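PDB 4HKJ: CPXV203 protein from Cowpox virus, which probably binds MHC class I molecules and holds them in the endoplasmic reticulum, shielding infected cells from cytotoxic T cells. Local coordinates for residues Val57-Glu62 with Asp99-Ile104. Numbering follows the deposited sequence.
Sequences VHDQCE and DCSKHI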
ATOM      1  N   VAL D  57       2.865  14.989  19.561  1.00 65.58           N
ATOM      2  CA  VAL D  57       4.086  14.287  19.175  1.00 60.81           C
ATOM      3  C   VAL D  57       5.234  14.602  20.133  1.00 63.49           C
ATOM      4  O   VAL D  57       5.637  15.756  20.275  1.00 66.07           O
ATOM      5  CB  VAL D  57       4.514  14.648  17.739  1.00 50.09           C
ATOM      6  CG1 VAL D  57       5.769  13.886  17.354  1.00 52.96           C
ATOM      7  CG2 VAL D  57       3.389  14.355  16.761  1.00 47.54           C
ATOM      8  N   HIS D  58       5.757  13.571  20.789  1.00 59.32           N
ATOM      9  CA  HIS D  58       6.852  13.745  21.739  1.00 54.35           C
ATOM     10  C   HIS D  58       8.114  13.013  21.304  1.00 57.19           C
ATOM     11  O   HIS D  58       8.097  12.219  20.365  1.00 58.50           O
ATOM     12  CB  HIS D  58       6.446  13.248  23.128  1.00 73.79           C
ATOM     13  CG  HIS D  58       5.485  14.147  23.840  1.00 97.93           C
ATOM     14  ND1 HIS D  58       5.824  15.414  24.261  1.00109.15           N
ATOM     15  CD2 HIS D  58       4.199  13.957  24.219  1.00102.17           C
ATOM     16  CE1 HIS D  58       4.787  15.970  24.862  1.00109.07           C
ATOM     17  NE2 HIS D  58       3.788  15.105  24.850  1.00104.23           N
ATOM     18  N   ASP D  59       9.212  13.298  21.999  1.00 52.00           N
ATOM     19  CA  ASP D  59      10.440  12.528  21.857  1.00 52.20           C
ATOM     20  C   ASP D  59      10.896  12.049  23.232  1.00 68.94           C
ATOM     21  O   ASP D  59      10.380  12.504  24.253  1.00 78.75           O
ATOM     22  CB  ASP D  59      11.537  13.340  21.156  1.00 65.23           C
ATOM     23  CG  ASP D  59      11.809  14.684  21.824  1.00 86.72           C
ATOM     24  OD1 ASP D  59      11.483  14.857  23.018  1.00 89.17           O
ATOM     25  OD2 ASP D  59      12.366  15.574  21.145  1.00 99.97           O
ATOM     26  N   GLN D  60      11.862  11.137  23.264  1.00 56.17           N
ATOM     27  CA  GLN D  60      12.340  10.594  24.534  1.00 68.94           C
ATOM     28  C   GLN D  60      13.418  11.464  25.177  1.00 71.80           C
ATOM     29  O   GLN D  60      14.194  10.992  26.010  1.00 75.59           O
ATOM     30  CB  GLN D  60      12.839   9.157  24.359  1.00 74.68           C
ATOM     31  CG  GLN D  60      11.730   8.147  24.096  1.00 79.77           C
ATOM     32  CD  GLN D  60      12.236   6.718  24.049  1.00 86.63           C
ATOM     33  OE1 GLN D  60      13.420   6.458  24.261  1.00 92.99           O
ATOM     34  NE2 GLN D  60      11.336   5.780  23.772  1.00 86.35           N
ATOM     35  N   CYS D  61      13.456  12.736  24.793  1.00 76.63           N
ATOM     36  CA  CYS D  61      14.418  13.678  25.354  1.00 83.50           C
ATOM     37  C   CYS D  61      13.830  14.460  26.522  1.00 84.76           C
ATOM     38  O   CYS D  61      12.733  15.011  26.425  1.00 87.75           O
ATOM     39  CB  CYS D  61      14.904  14.658  24.283  1.00 86.89           C
ATOM     40  SG  CYS D  61      15.959  13.934  23.013  1.00155.63           S
ATOM     41  N   GLU D  62      14.567  14.504  27.627  1.00 91.06           N
ATOM     42  CA  GLU D  62      14.183  15.318  28.774  1.00103.28           C
ATOM     43  C   GLU D  62      14.972  16.620  28.751  1.00104.31           C
ATOM     44  O   GLU D  62      14.449  17.686  29.078  1.00105.91           O
ATOM     45  CB  GLU D  62      14.442  14.566  30.080  1.00116.42           C
ATOM     46  CG  GLU D  62      13.618  13.301  30.244  1.00126.71           C
ATOM     47  CD  GLU D  62      13.925  12.567  31.535  1.00141.77           C
ATOM     48  OE1 GLU D  62      14.868  12.978  32.244  1.00149.99           O
ATOM     49  OE2 GLU D  62      13.222  11.582  31.841  1.00144.60           O
ATOM     50  N   ASP D  99      20.189  10.226  20.169  1.00 79.81           N
ATOM     51  CA  ASP D  99      19.328   9.067  19.963  1.00 76.81           C
ATOM     52  C   ASP D  99      17.903   9.317  20.450  1.00 68.11           C
ATOM     53  O   ASP D  99      16.938   8.905  19.807  1.00 62.85           O
ATOM     54  CB  ASP D  99      19.914   7.836  20.658  1.00 90.40           C
ATOM     55  CG  ASP D  99      19.286   6.543  20.178  1.00110.26           C
ATOM     56  OD1 ASP D  99      19.720   6.028  19.126  1.00118.69           O
ATOM     57  OD2 ASP D  99      18.362   6.038  20.850  1.00117.15           O
ATOM     58  N   CYS D 100      17.781   9.997  21.587  1.00 63.94           N
ATOM     59  CA  CYS D 100      16.483  10.265  22.197  1.00 64.56           C
ATOM     60  C   CYS D 100      15.573  11.086  21.285  1.00 60.50           C
ATOM     61  O   CYS D 100      14.352  10.937  21.314  1.00 55.07           O
ATOM     62  CB  CYS D 100      16.662  10.987  23.532  1.00 71.36           C
ATOM     63  SG  CYS D 100      17.447  12.609  23.393  1.00 97.95           S
ATOM     64  N   SER D 101      16.174  11.956  20.480  1.00 60.85           N
ATOM     65  CA  SER D 101      15.415  12.791  19.559  1.00 52.78           C
ATOM     66  C   SER D 101      14.945  11.998  18.344  1.00 49.69           C
ATOM     67  O   SER D 101      14.179  12.503  17.522  1.00 48.31           O
ATOM     68  CB  SER D 101      16.245  13.997  19.118  1.00 53.63           C
ATOM     69  OG  SER D 101      16.566  14.828  20.219  1.00 67.72           O
ATOM     70  N   LYS D 102      15.406  10.755  18.231  1.00 60.46           N
ATOM     71  CA  LYS D 102      15.022   9.901  17.113  1.00 68.99           C
ATOM     72  C   LYS D 102      14.003   8.839  17.522  1.00 69.90           C
ATOM     73  O   LYS D 102      13.642   7.970  16.728  1.00 67.02           O
ATOM     74  CB  LYS D 102      16.255   9.260  16.473  1.00 74.19           C
ATOM     75  CG  LYS D 102      17.184  10.268  15.813  1.00 70.91           C
ATOM     76  CD  LYS D 102      18.378   9.597  15.154  1.00 70.00           C
ATOM     77  CE  LYS D 102      19.305   8.967  16.182  1.00 70.06           C
ATOM     78  NZ  LYS D 102      20.509   8.377  15.538  1.00 67.60           N
ATOM     79  N   HIS D 103      13.546   8.915  18.767  1.00 68.86           N
ATOM     80  CA  HIS D 103      12.448   8.077  19.230  1.00 58.25           C
ATOM     81  C   HIS D 103      11.180   8.912  19.334  1.00 59.63           C
ATOM     82  O   HIS D 103      11.050   9.756  20.219  1.00 48.99           O
ATOM     83  CB  HIS D 103      12.780   7.431  20.576  1.00 60.74           C
ATOM     84  CG  HIS D 103      13.640   6.213  20.463  1.00 75.96           C
ATOM     85  ND1 HIS D 103      15.002   6.278  20.264  1.00 88.32           N
ATOM     86  CD2 HIS D 103      13.331   4.896  20.512  1.00 81.02           C
ATOM     87  CE1 HIS D 103      15.495   5.055  20.201  1.00 92.32           C
ATOM     88  NE2 HIS D 103      14.501   4.196  20.348  1.00 90.00           N
ATOM     89  N   ILE D 104      10.249   8.669  18.417  1.00 45.31           N
ATOM     90  CA  ILE D 104       9.045   9.483  18.303  1.00 44.68           C
ATOM     91  C   ILE D 104       7.814   8.790  18.883  1.00 51.86           C
ATOM     92  O   ILE D 104       7.531   7.636  18.560  1.00 55.06           O
ATOM     93  CB  ILE D 104       8.763   9.845  16.831  1.00 51.79           C
ATOM     94  CG1 ILE D 104       9.970  10.549  16.210  1.00 56.24           C
ATOM     95  CG2 ILE D 104       7.518  10.709  16.719  1.00 52.26           C
ATOM     96  CD1 ILE D 104      10.355  11.834  16.907  1.00 42.82           C
TER
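Cys61 and Cys100 are joined by a disulfide, Cys61 SG to Cys100 SG 2.0 Å, with a torsion of 82° about the S-S bond. Just before the bridge, Gln60 N donates to Cys100 O at 3.2 Å, and more weakly to His103 O, 3.4 Å away. The Gln60 side chain, extended beyond CG, crosses His103: Gln60 CD packs on His103 CB at 3.6 Å, and Gln60 OE1 lies over one face of the ring, 3.8 Å from His103 CG, with amide and ring planes 20° apart. On the strand side, Val57 CG1 meets Ile104 CG2 at 3.7 Å.

A second shell fixes the imidazole. His103 ND1 donates to Asp99 O at 3.3 Å, nearly straight at 173° with the acceptor in the ring plane, while Lys102 N reaches the same oxygen from the opposite carbonyl face. His131 also stacks on this ring, and Phe67 packs against Val57 and Asp59.

Strands 53-59 and 103-110 are antiparallel neighbours in the mixed sheet. Cys61 follows the first and Cys100 lies in the 3-10 segment before the second, so the disulfide joins the poxvirus T4 N- and C-terminal family regions, covalently limiting a separation otherwise opposed by one ordinary and one weak backbone bond.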